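Local coordinates for exonuclease (Laribacter hongkongensis, PDB 3SYY), which acts as an alkaline exonuclease that digests double-stranded DNA with strict 5'-to-3' polarity, probably with the help of bound magnesium ions, at residues 42-47 / 192-197; 87-92 / 143-148; 149-154 / 165-170. One frame throughout, in Å; residues are numbered along the deposited sequence.

Interaction 1 of 3, residues 42-47 / 192-197; sequences ELICQR and EAEIEY
The guanidinium of Arg-47 meets OE1 of Glu-192 at one edge, in its own plane, and a water molecule at another. NH1 directs a nearly straight N-H (165°) at Glu-192 OE1 over a long 3.3 Å, forming a salt bridge that uses the anti lone pair of the carboxylate oxygen. The two flat groups are turned 60° against each other. The water spans the same pair, accepting from Arg-47 NH2 at 2.9 Å and donating to Glu-192 OE1 at 2.6 Å. Arg-47 NE bonds in turn to the backbone O of Gly-14, so all three nitrogens are engaged, which should fix the rotation of the group.

Beside the salt bridge, the side chain of Ile-195 crosses that of Arg-47 at about a right angle, with Ile-195 CD1 pressed on Arg-47 CD at 3.4 Å. Ile-44 CD1 similarly lies against Glu-194 CG at 3.6 Å. Glu-194 OE2 forms a salt bridge with Lys-126 of the second subunit, whose Trp-119 packs on both Ile-44 and Glu-194.

Ile-44 and Ile-195 mark the closest backbone approach, where the axes of segments 42-47 and 192-197, on helices 34-49 and 174-205, approach to 10.1 Å and cross at -50°, an angle consistent with ridges-into-grooves packing of i±4 ridges.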
ATOM      1  N   GLU A  42       4.220  -5.654  18.552  1.00 29.12           N
ATOM      2  CA  GLU A  42       3.106  -4.780  18.826  1.00 28.94           C
ATOM      3  C   GLU A  42       2.730  -4.803  20.314  1.00 28.02           C
ATOM      4  O   GLU A  42       2.427  -3.758  20.913  1.00 27.96           O
ATOM      5  CB  GLU A  42       1.838  -5.267  18.074  1.00 30.19           C
ATOM      6  CG  GLU A  42       1.539  -4.672  16.741  1.00 35.01           C
ATOM      7  CD  GLU A  42       0.301  -5.365  16.132  1.00 36.27           C
ATOM      8  OE1 GLU A  42       0.490  -6.170  15.210  1.00 40.03           O
ATOM      9  OE2 GLU A  42      -0.800  -5.126  16.649  1.00 38.26           O
ATOM     10  N   LEU A  43       2.646  -6.000  20.884  1.00 28.77           N
ATOM     11  CA  LEU A  43       2.231  -6.114  22.295  1.00 28.51           C
ATOM     12  C   LEU A  43       3.347  -5.583  23.256  1.00 28.27           C
ATOM     13  O   LEU A  43       3.049  -4.969  24.285  1.00 29.97           O
ATOM     14  CB  LEU A  43       1.894  -7.556  22.597  1.00 28.78           C
ATOM     15  CG  LEU A  43       0.682  -8.083  21.799  1.00 29.05           C
ATOM     16  CD1 LEU A  43       0.255  -9.427  22.389  1.00 29.76           C
ATOM     17  CD2 LEU A  43      -0.434  -7.126  21.911  1.00 26.30           C
ATOM     18  N   ILE A  44       4.608  -5.801  22.896  1.00 28.87           N
ATOM     19  CA  ILE A  44       5.737  -5.219  23.697  1.00 29.86           C
ATOM     20  C   ILE A  44       5.603  -3.710  23.771  1.00 29.01           C
ATOM     21  O   ILE A  44       5.605  -3.120  24.872  1.00 28.85           O
ATOM     22  CB  ILE A  44       7.109  -5.632  23.156  1.00 29.33           C
ATOM     23  CG1 ILE A  44       7.299  -7.119  23.411  1.00 31.08           C
ATOM     24  CG2 ILE A  44       8.254  -4.769  23.822  1.00 32.69           C
ATOM     25  CD1 ILE A  44       8.408  -7.768  22.591  1.00 28.63           C
ATOM     26  N   CYS A  45       5.422  -3.071  22.612  1.00 28.61           N
ATOM     27  CA  CYS A  45       5.303  -1.631  22.589  1.00 28.83           C
ATOM     28  C   CYS A  45       4.053  -1.138  23.347  1.00 29.54           C
ATOM     29  O   CYS A  45       4.086  -0.102  23.984  1.00 29.57           O
ATOM     30  CB  CYS A  45       5.373  -1.069  21.138  1.00 27.89           C
ATOM     31  SG  CYS A  45       6.919  -1.570  20.314  1.00 32.64           S
ATOM     32  N   GLN A  46       2.926  -1.857  23.246  1.00 29.31           N
ATOM     33  CA  GLN A  46       1.749  -1.464  24.017  1.00 28.59           C
ATOM     34  C   GLN A  46       2.020  -1.500  25.531  1.00 28.50           C
ATOM     35  O   GLN A  46       1.670  -0.590  26.226  1.00 28.92           O
ATOM     36  CB  GLN A  46       0.551  -2.392  23.700  1.00 28.47           C
ATOM     37  CG  GLN A  46      -0.051  -2.108  22.314  1.00 31.01           C
ATOM     38  CD  GLN A  46      -1.264  -3.004  21.965  1.00 33.04           C
ATOM     39  OE1 GLN A  46      -1.850  -3.644  22.823  1.00 33.15           O
ATOM     40  NE2 GLN A  46      -1.576  -3.081  20.688  1.00 36.17           N
ATOM     41  N   ARG A  47       2.639  -2.563  26.002  1.00 28.89           N
ATOM     42  CA  ARG A  47       2.896  -2.720  27.437  1.00 30.64           C
ATOM     43  C   ARG A  47       3.907  -1.679  27.926  1.00 31.01           C
ATOM     44  O   ARG A  47       3.716  -1.092  28.975  1.00 31.96           O
ATOM     45  CB  ARG A  47       3.355  -4.126  27.745  1.00 29.95           C
ATOM     46  CG  ARG A  47       2.185  -5.100  27.682  1.00 30.84           C
ATOM     47  CD  ARG A  47       2.629  -6.477  28.140  1.00 33.88           C
ATOM     48  NE  ARG A  47       1.591  -7.498  27.949  1.00 29.56           N
ATOM     49  CZ  ARG A  47       1.459  -8.581  28.707  1.00 34.66           C
ATOM     50  NH1 ARG A  47       2.301  -8.813  29.727  1.00 31.28           N
ATOM     51  NH2 ARG A  47       0.505  -9.466  28.420  1.00 31.50           N
ATOM     52  N   GLU A 192       6.475 -11.415  28.132  1.00 30.66           N
ATOM     53  CA  GLU A 192       6.772 -10.903  29.457  1.00 32.03           C
ATOM     54  C   GLU A 192       8.287 -10.886  29.802  1.00 32.23           C
ATOM     55  O   GLU A 192       8.799  -9.908  30.393  1.00 32.50           O
ATOM     56  CB  GLU A 192       5.969 -11.671  30.463  1.00 31.33           C
ATOM     57  CG  GLU A 192       4.568 -11.154  30.446  1.00 37.67           C
ATOM     58  CD  GLU A 192       3.619 -12.084  31.127  1.00 43.45           C
ATOM     59  OE1 GLU A 192       2.488 -11.625  31.378  1.00 50.12           O
ATOM     60  OE2 GLU A 192       3.990 -13.249  31.414  1.00 44.91           O
ATOM     61  N   ALA A 193       8.991 -11.928  29.374  1.00 32.42           N
ATOM     62  CA  ALA A 193      10.443 -11.983  29.529  1.00 33.20           C
ATOM     63  C   ALA A 193      11.121 -10.885  28.740  1.00 33.33           C
ATOM     64  O   ALA A 193      12.092 -10.280  29.206  1.00 33.87           O
ATOM     65  CB  ALA A 193      10.980 -13.332  29.081  1.00 32.52           C
ATOM     66  N   GLU A 194      10.638 -10.634  27.522  1.00 32.22           N
ATOM     67  CA  GLU A 194      11.266  -9.605  26.737  1.00 32.84           C
ATOM     68  C   GLU A 194      11.146  -8.234  27.392  1.00 32.10           C
ATOM     69  O   GLU A 194      12.116  -7.466  27.403  1.00 32.69           O
ATOM     70  CB  GLU A 194      10.818  -9.646  25.291  1.00 32.62           C
ATOM     71  CG  GLU A 194      11.413  -8.561  24.502  1.00 40.53           C
ATOM     72  CD  GLU A 194      12.170  -9.065  23.272  1.00 44.71           C
ATOM     73  OE1 GLU A 194      12.053 -10.245  22.886  1.00 46.77           O
ATOM     74  OE2 GLU A 194      12.881  -8.242  22.697  1.00 46.71           O
ATOM     75  N   ILE A 195       9.970  -7.947  27.930  1.00 30.29           N
ATOM     76  CA  ILE A 195       9.708  -6.728  28.641  1.00 31.25           C
ATOM     77  C   ILE A 195      10.596  -6.631  29.911  1.00 32.24           C
ATOM     78  O   ILE A 195      11.175  -5.595  30.175  1.00 30.45           O
ATOM     79  CB  ILE A 195       8.264  -6.657  29.007  1.00 31.18           C
ATOM     80  CG1 ILE A 195       7.449  -6.366  27.707  1.00 32.91           C
ATOM     81  CG2 ILE A 195       8.018  -5.506  29.995  1.00 32.14           C
ATOM     82  CD1 ILE A 195       6.004  -6.611  27.871  1.00 33.45           C
ATOM     83  N   GLU A 196      10.687  -7.740  30.639  1.00 33.12           N
ATOM     84  CA  GLU A 196      11.550  -7.796  31.838  1.00 35.76           C
ATOM     85  C   GLU A 196      13.005  -7.540  31.478  1.00 34.21           C
ATOM     86  O   GLU A 196      13.673  -6.751  32.132  1.00 35.19           O
ATOM     87  CB  GLU A 196      11.441  -9.179  32.439  1.00 36.05           C
ATOM     88  CG  GLU A 196      12.356  -9.379  33.590  1.00 42.66           C
ATOM     89  CD  GLU A 196      11.593  -9.207  34.846  1.00 51.92           C
ATOM     90  OE1 GLU A 196      11.058  -8.075  35.040  1.00 50.42           O
ATOM     91  OE2 GLU A 196      11.497 -10.214  35.601  1.00 56.62           O
ATOM     92  N   TYR A 197      13.466  -8.219  30.424  1.00 34.34           N
ATOM     93  CA  TYR A 197      14.810  -8.080  29.899  1.00 34.05           C
ATOM     94  C   TYR A 197      15.165  -6.687  29.474  1.00 34.13           C
ATOM     95  O   TYR A 197      16.233  -6.164  29.876  1.00 33.99           O
ATOM     96  CB  TYR A 197      14.984  -9.037  28.755  1.00 33.93           C
ATOM     97  CG  TYR A 197      16.374  -9.408  28.338  1.00 33.67           C
ATOM     98  CD1 TYR A 197      17.260 -10.085  29.224  1.00 32.75           C
ATOM     99  CD2 TYR A 197      16.792  -9.189  27.021  1.00 31.57           C
ATOM    100  CE1 TYR A 197      18.509 -10.502  28.786  1.00 31.03           C
ATOM    101  CE2 TYR A 197      18.060  -9.556  26.592  1.00 32.01           C
ATOM    102  CZ  TYR A 197      18.912 -10.216  27.483  1.00 31.20           C
ATOM    103  OH  TYR A 197      20.113 -10.654  27.018  1.00 30.50           O
TER
HETATM  104  O   HOH W   1       0.101 -11.398  30.478  1.00 37.65           O

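Interaction 2 of 3, residues 87-92 / 143-148; sequences GLIDHP and ACTGRQ
OG1 of Thr-145, a residue whose methyl packs on Ile-89, is held twice: it accepts from the backbone N of Arg-147 at 3.2 Å (154°) and bonds to the carbonyl O of Gln-141 one helical turn back. The first of these bonds closes an ST turn around Gly-146, which leaves the helix with positive phi. With OG1 between the backbone N and the carbonyl carbon (chi1 50°), CG2 lies anti to the carbonyl carbon and reaches across to Ile-89, where both CG1 and CG2 of Ile-89 stand 4.0 Å from Thr-145 CG2. The two side chains cross at about a right angle.

No hydrogen bond links the segments. The C-terminal end of helix 132-145 is packed against strand 89-90, an outer strand of a small sheet within the PDDEXK-type nuclease domain. Ile-89 and His-91 make backbone hydrogen bonds to Ala-99 and Phe-97 of strand 97-99, and the side chain of Ile-89 lies about 7 Å from that of the magnesium ligand Ser-100.

The carbonyl oxygens of Ala-143 and Cys-144 meet carbon atoms of Ile-89 and Pro-92. Ile-89 CG2 sits 3.6 Å from Cys-144 O, and Pro-92 CD touches the same Cys-144 O at 3.5 Å while also lying against the carbonyl O of Ala-143.

Cys-144 SG rests 3.8 Å from both CA and CB of His-91. It approaches the imidazole at its edge, 77° off the ring normal and 5.1 Å from the ring centroid. One face of the His-91 ring is covered by Pro-92 CD, offset toward the rim, and the ring also meets that of Phe-97. On the helix side, the methyl of Ala-143 contacts Ile-177 and Glu-181 of helix 174-205.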
ATOM      1  N   GLY A  87     -18.391  -7.541  26.344  1.00 41.24           N
ATOM      2  CA  GLY A  87     -17.163  -6.840  25.999  1.00 40.25           C
ATOM      3  C   GLY A  87     -16.057  -7.866  25.974  1.00 40.31           C
ATOM      4  O   GLY A  87     -16.230  -8.980  25.485  1.00 40.76           O
ATOM      5  N   LEU A  88     -14.915  -7.521  26.544  1.00 40.26           N
ATOM      6  CA  LEU A  88     -13.805  -8.451  26.565  1.00 39.25           C
ATOM      7  C   LEU A  88     -13.933  -9.409  27.735  1.00 38.40           C
ATOM      8  O   LEU A  88     -14.117  -8.991  28.863  1.00 39.22           O
ATOM      9  CB  LEU A  88     -12.494  -7.676  26.654  1.00 39.62           C
ATOM     10  CG  LEU A  88     -11.328  -8.637  26.495  1.00 40.12           C
ATOM     11  CD1 LEU A  88     -10.972  -8.756  25.013  1.00 38.92           C
ATOM     12  CD2 LEU A  88     -10.192  -8.127  27.321  1.00 41.53           C
ATOM     13  N   ILE A  89     -13.835 -10.697  27.458  1.00 37.49           N
ATOM     14  CA  ILE A  89     -13.883 -11.720  28.484  1.00 36.70           C
ATOM     15  C   ILE A  89     -12.484 -12.279  28.644  1.00 36.61           C
ATOM     16  O   ILE A  89     -11.923 -12.847  27.705  1.00 35.34           O
ATOM     17  CB  ILE A  89     -14.814 -12.896  28.045  1.00 36.62           C
ATOM     18  CG1 ILE A  89     -16.211 -12.374  27.652  1.00 37.18           C
ATOM     19  CG2 ILE A  89     -14.898 -13.999  29.129  1.00 37.83           C
ATOM     20  CD1 ILE A  89     -16.922 -11.737  28.784  1.00 36.59           C
ATOM     21  N   ASP A  90     -11.922 -12.151  29.841  1.00 36.97           N
ATOM     22  CA  ASP A  90     -10.590 -12.708  30.092  1.00 37.14           C
ATOM     23  C   ASP A  90     -10.582 -14.240  30.143  1.00 37.43           C
ATOM     24  O   ASP A  90     -11.572 -14.878  30.543  1.00 37.38           O
ATOM     25  CB  ASP A  90      -9.992 -12.041  31.348  1.00 37.64           C
ATOM     26  CG  ASP A  90      -9.738 -10.553  31.132  1.00 40.22           C
ATOM     27  OD1 ASP A  90      -9.087 -10.160  30.126  1.00 43.23           O
ATOM     28  OD2 ASP A  90     -10.214  -9.750  31.932  1.00 45.26           O
ATOM     29  N   HIS A  91      -9.500 -14.850  29.694  1.00 35.52           N
ATOM     30  CA  HIS A  91      -9.394 -16.289  29.775  1.00 36.23           C
ATOM     31  C   HIS A  91      -9.478 -16.636  31.270  1.00 37.68           C
ATOM     32  O   HIS A  91      -8.988 -15.868  32.115  1.00 36.95           O
ATOM     33  CB  HIS A  91      -8.092 -16.764  29.164  1.00 35.77           C
ATOM     34  CG  HIS A  91      -7.916 -18.246  29.183  1.00 35.61           C
ATOM     35  ND1 HIS A  91      -8.167 -19.055  28.085  1.00 37.05           N
ATOM     36  CD2 HIS A  91      -7.504 -19.073  30.176  1.00 31.33           C
ATOM     37  CE1 HIS A  91      -7.914 -20.313  28.404  1.00 33.23           C
ATOM     38  NE2 HIS A  91      -7.492 -20.347  29.662  1.00 36.15           N
ATOM     39  N   PRO A  92     -10.195 -17.720  31.610  1.00 38.63           N
ATOM     40  CA  PRO A  92     -10.368 -17.998  33.060  1.00 39.84           C
ATOM     41  C   PRO A  92      -9.038 -18.152  33.864  1.00 40.05           C
ATOM     42  O   PRO A  92      -9.004 -17.754  35.022  1.00 40.81           O
ATOM     43  CB  PRO A  92     -11.222 -19.290  33.087  1.00 39.93           C
ATOM     44  CG  PRO A  92     -11.138 -19.877  31.697  1.00 39.65           C
ATOM     45  CD  PRO A  92     -10.948 -18.661  30.768  1.00 38.71           C
ATOM     46  N   ALA A 143     -12.827 -20.983  24.456  1.00 34.19           N
ATOM     47  CA  ALA A 143     -11.823 -21.109  25.539  1.00 35.23           C
ATOM     48  C   ALA A 143     -12.020 -20.094  26.628  1.00 35.84           C
ATOM     49  O   ALA A 143     -12.059 -20.458  27.830  1.00 36.53           O
ATOM     50  CB  ALA A 143     -10.435 -21.019  24.997  1.00 35.23           C
ATOM     51  N   CYS A 144     -12.163 -18.828  26.245  1.00 35.84           N
ATOM     52  CA  CYS A 144     -12.326 -17.771  27.232  1.00 36.01           C
ATOM     53  C   CYS A 144     -13.650 -17.755  27.982  1.00 37.27           C
ATOM     54  O   CYS A 144     -13.700 -17.343  29.154  1.00 37.47           O
ATOM     55  CB  CYS A 144     -12.083 -16.404  26.638  1.00 35.72           C
ATOM     56  SG  CYS A 144     -10.348 -16.166  26.118  1.00 34.65           S
ATOM     57  N   THR A 145     -14.725 -18.176  27.324  1.00 36.51           N
ATOM     58  CA  THR A 145     -16.041 -18.025  27.911  1.00 37.21           C
ATOM     59  C   THR A 145     -16.572 -19.311  28.490  1.00 37.38           C
ATOM     60  O   THR A 145     -17.588 -19.271  29.166  1.00 37.98           O
ATOM     61  CB  THR A 145     -17.117 -17.613  26.862  1.00 37.28           C
ATOM     62  OG1 THR A 145     -17.028 -18.509  25.738  1.00 33.71           O
ATOM     63  CG2 THR A 145     -16.961 -16.127  26.450  1.00 37.06           C
ATOM     64  N   GLY A 146     -15.965 -20.441  28.150  1.00 37.85           N
ATOM     65  CA  GLY A 146     -16.521 -21.735  28.552  1.00 38.96           C
ATOM     66  C   GLY A 146     -17.698 -22.194  27.689  1.00 39.73           C
ATOM     67  O   GLY A 146     -18.365 -23.200  28.005  1.00 39.81           O
ATOM     68  N   ARG A 147     -17.966 -21.494  26.580  1.00 38.03           N
ATOM     69  CA  ARG A 147     -19.113 -21.884  25.743  1.00 35.69           C
ATOM     70  C   ARG A 147     -18.854 -23.070  24.866  1.00 35.44           C
ATOM     71  O   ARG A 147     -17.700 -23.504  24.677  1.00 35.13           O
ATOM     72  CB  ARG A 147     -19.648 -20.709  24.940  1.00 36.02           C
ATOM     73  CG  ARG A 147     -20.050 -19.582  25.830  1.00 34.38           C
ATOM     74  CD  ARG A 147     -21.547 -19.552  25.992  1.00 37.46           C
ATOM     75  NE  ARG A 147     -21.947 -18.582  27.000  1.00 37.61           N
ATOM     76  CZ  ARG A 147     -23.124 -17.967  27.009  1.00 37.47           C
ATOM     77  NH1 ARG A 147     -23.980 -18.171  26.016  1.00 36.13           N
ATOM     78  NH2 ARG A 147     -23.431 -17.126  27.978  1.00 37.79           N
ATOM     79  N   GLN A 148     -19.951 -23.618  24.336  1.00 34.05           N
ATOM     80  CA  GLN A 148     -19.947 -24.929  23.694  1.00 32.65           C
ATOM     81  C   GLN A 148     -19.982 -24.872  22.147  1.00 30.88           C
ATOM     82  O   GLN A 148     -19.571 -25.805  21.479  1.00 30.73           O
ATOM     83  CB  GLN A 148     -21.141 -25.765  24.237  1.00 33.84           C
ATOM     84  CG  GLN A 148     -21.029 -26.078  25.733  1.00 37.09           C
ATOM     85  CD  GLN A 148     -19.703 -26.773  26.106  1.00 40.98           C
ATOM     86  OE1 GLN A 148     -18.967 -26.279  26.948  1.00 44.42           O
ATOM     87  NE2 GLN A 148     -19.392 -27.900  25.457  1.00 41.81           N
TER

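Interaction 3 of 3, residues 149-154 / 165-170; sequences WCDFVS and YFCTRI
Strands 149-155 and 165-171 form an antiparallel beta hairpin, in which the hydrogen-bonded pairs Cys-150/Ile-170, Phe-152/Thr-168 and Ser-154/Phe-166 exchange six backbone bonds. The hairpin forms one side of the central sheet of the PDDEXK-type fold, strand 165-171 being outermost within the chain; strand 149-155 also bonds to strand 109-114, which carries the magnesium ligands Glu-112 and Ile-113.

Side chains of Cys-150, Phe-152 and Ile-170 turn to the sheet face covered by Met-138 of helix 132-145. On that face Phe-152 and Phe-166 meet rim to rim, CD1 of the former 4.0 Å from CE2 of the latter. Opposite, CG1 of Val-153 touches CE1 of Tyr-165 at 3.8 Å, and SG of Cys-167 lies 3.7 Å from CB of Asp-151.

Arg-169 bends at chi3 (-80°), and its guanidinium lies flat on the Trp-149 indole, the planes only 5° apart. This is a cation-pi stack with Arg-169 CZ 3.5 Å from the centroid of the Trp-149 six-membered ring. The same guanidinium grips Asp-151 side-on: NE reaches OD1 at 2.8 Å, almost straight (173°), and NH2 reaches OD2 at 3.1 Å. Both carboxylate oxygens are met on their syn side, and OD2 also bonds to OH of Tyr-75.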
ATOM      1  N   TRP A 149     -20.457 -23.763  21.581  1.00 31.56           N
ATOM      2  CA  TRP A 149     -20.402 -23.567  20.103  1.00 30.21           C
ATOM      3  C   TRP A 149     -20.444 -22.092  19.776  1.00 28.43           C
ATOM      4  O   TRP A 149     -20.785 -21.270  20.609  1.00 28.12           O
ATOM      5  CB  TRP A 149     -21.611 -24.250  19.400  1.00 31.21           C
ATOM      6  CG  TRP A 149     -22.943 -23.929  20.053  1.00 33.88           C
ATOM      7  CD1 TRP A 149     -23.618 -24.697  21.007  1.00 35.87           C
ATOM      8  CD2 TRP A 149     -23.787 -22.790  19.806  1.00 36.87           C
ATOM      9  NE1 TRP A 149     -24.806 -24.093  21.351  1.00 34.61           N
ATOM     10  CE2 TRP A 149     -24.951 -22.943  20.615  1.00 35.72           C
ATOM     11  CE3 TRP A 149     -23.711 -21.692  18.926  1.00 36.14           C
ATOM     12  CZ2 TRP A 149     -25.975 -22.011  20.621  1.00 35.46           C
ATOM     13  CZ3 TRP A 149     -24.736 -20.763  18.941  1.00 32.63           C
ATOM     14  CH2 TRP A 149     -25.859 -20.935  19.775  1.00 36.36           C
ATOM     15  N   CYS A 150     -20.170 -21.769  18.516  1.00 28.69           N
ATOM     16  CA  CYS A 150     -20.230 -20.374  18.054  1.00 28.21           C
ATOM     17  C   CYS A 150     -20.797 -20.453  16.646  1.00 27.64           C
ATOM     18  O   CYS A 150     -20.347 -21.234  15.831  1.00 26.34           O
ATOM     19  CB  CYS A 150     -18.839 -19.764  17.979  1.00 28.77           C
ATOM     20  SG  CYS A 150     -18.868 -18.020  17.421  1.00 28.07           S
ATOM     21  N   ASP A 151     -21.824 -19.661  16.404  1.00 27.21           N
ATOM     22  CA  ASP A 151     -22.413 -19.563  15.068  1.00 26.99           C
ATOM     23  C   ASP A 151     -21.610 -18.473  14.328  1.00 26.66           C
ATOM     24  O   ASP A 151     -21.528 -17.340  14.767  1.00 27.29           O
ATOM     25  CB  ASP A 151     -23.860 -19.106  15.205  1.00 26.69           C
ATOM     26  CG  ASP A 151     -24.847 -20.308  15.347  1.00 28.66           C
ATOM     27  OD1 ASP A 151     -24.444 -21.447  15.021  1.00 30.84           O
ATOM     28  OD2 ASP A 151     -25.978 -20.094  15.823  1.00 29.46           O
ATOM     29  N   PHE A 152     -21.010 -18.854  13.234  1.00 28.04           N
ATOM     30  CA  PHE A 152     -20.248 -17.915  12.426  1.00 28.17           C
ATOM     31  C   PHE A 152     -21.207 -17.329  11.399  1.00 27.66           C
ATOM     32  O   PHE A 152     -21.829 -18.081  10.660  1.00 27.86           O
ATOM     33  CB  PHE A 152     -19.183 -18.705  11.708  1.00 27.30           C
ATOM     34  CG  PHE A 152     -18.402 -17.881  10.718  1.00 29.31           C
ATOM     35  CD1 PHE A 152     -18.758 -17.868   9.363  1.00 27.59           C
ATOM     36  CD2 PHE A 152     -17.315 -17.120  11.143  1.00 29.64           C
ATOM     37  CE1 PHE A 152     -18.005 -17.103   8.421  1.00 32.63           C
ATOM     38  CE2 PHE A 152     -16.549 -16.368  10.213  1.00 29.48           C
ATOM     39  CZ  PHE A 152     -16.927 -16.327   8.852  1.00 26.51           C
ATOM     40  N   VAL A 153     -21.397 -16.021  11.407  1.00 26.40           N
ATOM     41  CA  VAL A 153     -22.322 -15.365  10.470  1.00 25.93           C
ATOM     42  C   VAL A 153     -21.463 -14.525   9.523  1.00 27.10           C
ATOM     43  O   VAL A 153     -20.591 -13.779  10.002  1.00 26.50           O
ATOM     44  CB  VAL A 153     -23.266 -14.427  11.233  1.00 26.74           C
ATOM     45  CG1 VAL A 153     -24.156 -13.564  10.249  1.00 26.84           C
ATOM     46  CG2 VAL A 153     -24.193 -15.275  12.188  1.00 26.90           C
ATOM     47  N   SER A 154     -21.683 -14.675   8.207  1.00 25.68           N
ATOM     48  CA  SER A 154     -21.196 -13.690   7.224  1.00 25.53           C
ATOM     49  C   SER A 154     -22.415 -12.977   6.601  1.00 26.73           C
ATOM     50  O   SER A 154     -23.441 -13.634   6.305  1.00 27.43           O
ATOM     51  CB  SER A 154     -20.322 -14.405   6.187  1.00 24.98           C
ATOM     52  OG  SER A 154     -19.781 -13.531   5.203  1.00 28.97           O
ATOM     53  N   TYR A 165     -27.174 -13.635   3.610  1.00 27.79           N
ATOM     54  CA  TYR A 165     -26.983 -14.189   4.958  1.00 27.54           C
ATOM     55  C   TYR A 165     -26.438 -15.584   4.952  1.00 28.35           C
ATOM     56  O   TYR A 165     -26.963 -16.449   4.237  1.00 28.28           O
ATOM     57  CB  TYR A 165     -28.301 -14.128   5.731  1.00 28.31           C
ATOM     58  CG  TYR A 165     -28.235 -14.803   7.075  1.00 27.58           C
ATOM     59  CD1 TYR A 165     -27.739 -14.132   8.193  1.00 26.94           C
ATOM     60  CD2 TYR A 165     -28.710 -16.106   7.227  1.00 30.88           C
ATOM     61  CE1 TYR A 165     -27.710 -14.762   9.458  1.00 29.61           C
ATOM     62  CE2 TYR A 165     -28.706 -16.738   8.449  1.00 32.90           C
ATOM     63  CZ  TYR A 165     -28.224 -16.076   9.563  1.00 33.19           C
ATOM     64  OH  TYR A 165     -28.238 -16.780  10.744  1.00 31.44           O
ATOM     65  N   PHE A 166     -25.326 -15.799   5.686  1.00 26.89           N
ATOM     66  CA  PHE A 166     -24.716 -17.117   5.784  1.00 27.61           C
ATOM     67  C   PHE A 166     -24.410 -17.382   7.242  1.00 28.33           C
ATOM     68  O   PHE A 166     -23.926 -16.485   7.964  1.00 25.92           O
ATOM     69  CB  PHE A 166     -23.405 -17.209   4.967  1.00 27.28           C
ATOM     70  CG  PHE A 166     -22.607 -18.461   5.250  1.00 28.59           C
ATOM     71  CD1 PHE A 166     -22.823 -19.595   4.515  1.00 30.19           C
ATOM     72  CD2 PHE A 166     -21.679 -18.501   6.300  1.00 27.75           C
ATOM     73  CE1 PHE A 166     -22.128 -20.746   4.764  1.00 31.83           C
ATOM     74  CE2 PHE A 166     -20.972 -19.637   6.571  1.00 27.62           C
ATOM     75  CZ  PHE A 166     -21.168 -20.763   5.790  1.00 34.30           C
ATOM     76  N   CYS A 167     -24.704 -18.595   7.690  1.00 27.95           N
ATOM     77  CA  CYS A 167     -24.413 -18.938   9.080  1.00 30.38           C
ATOM     78  C   CYS A 167     -24.072 -20.411   9.156  1.00 31.99           C
ATOM     79  O   CYS A 167     -24.728 -21.263   8.469  1.00 32.18           O
ATOM     80  CB  CYS A 167     -25.542 -18.542  10.015  1.00 30.10           C
ATOM     81  SG  CYS A 167     -25.320 -19.086  11.754  1.00 31.24           S
ATOM     82  N   THR A 168     -23.025 -20.731   9.921  1.00 30.79           N
ATOM     83  CA  THR A 168     -22.660 -22.163  10.142  1.00 31.70           C
ATOM     84  C   THR A 168     -22.144 -22.305  11.583  1.00 32.44           C
ATOM     85  O   THR A 168     -21.540 -21.356  12.123  1.00 32.38           O
ATOM     86  CB  THR A 168     -21.649 -22.677   9.113  1.00 31.16           C
ATOM     87  OG1 THR A 168     -21.562 -24.109   9.158  1.00 33.88           O
ATOM     88  CG2 THR A 168     -20.203 -22.070   9.331  1.00 30.92           C
ATOM     89  N   ARG A 169     -22.400 -23.461  12.208  1.00 31.80           N
ATOM     90  CA  ARG A 169     -22.080 -23.636  13.622  1.00 33.31           C
ATOM     91  C   ARG A 169     -20.759 -24.307  13.797  1.00 33.63           C
ATOM     92  O   ARG A 169     -20.491 -25.337  13.161  1.00 33.82           O
ATOM     93  CB  ARG A 169     -23.110 -24.499  14.349  1.00 34.30           C
ATOM     94  CG  ARG A 169     -22.969 -24.355  15.900  1.00 34.45           C
ATOM     95  CD  ARG A 169     -24.258 -24.711  16.588  1.00 33.13           C
ATOM     96  NE  ARG A 169     -25.222 -23.608  16.541  1.00 35.44           N
ATOM     97  CZ  ARG A 169     -26.359 -23.617  17.222  1.00 35.36           C
ATOM     98  NH1 ARG A 169     -26.639 -24.662  17.990  1.00 37.66           N
ATOM     99  NH2 ARG A 169     -27.198 -22.611  17.156  1.00 38.37           N
ATOM    100  N   ILE A 170     -19.932 -23.730  14.667  1.00 33.42           N
ATOM    101  CA  ILE A 170     -18.619 -24.322  14.936  1.00 33.86           C
ATOM    102  C   ILE A 170     -18.656 -24.809  16.377  1.00 33.93           C
ATOM    103  O   ILE A 170     -18.814 -24.003  17.313  1.00 33.19           O
ATOM    104  CB  ILE A 170     -17.463 -23.280  14.739  1.00 33.10           C
ATOM    105  CG1 ILE A 170     -17.514 -22.687  13.307  1.00 30.95           C
ATOM    106  CG2 ILE A 170     -16.093 -23.940  15.078  1.00 33.41           C
ATOM    107  CD1 ILE A 170     -17.226 -23.723  12.114  1.00 34.06           C
TER

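In the fold
All three contacts are partly buried, but their chemistry shifts with their place in the fold. Interaction 3 joins two strands by main-chain bonds next to the metal-bearing strand; most of 149-154 is buried, whereas Arg-169, with its salt bridge and stack, is exposed. Interaction 2, whose helix is followed after a short loop by strand 149-155, is a van der Waals contact without cross-segment hydrogen bonds, also close to the metal site. Interaction 1 lies away from that site, across the chain's centre from interaction 3; a second subunit adjoins it, and its buried isoleucines lie beside a water-bridged salt bridge. Helix 174-205 follows strand 165-171, touches Ala-143 and His-91 of interaction 2, and supplies residues 192-197.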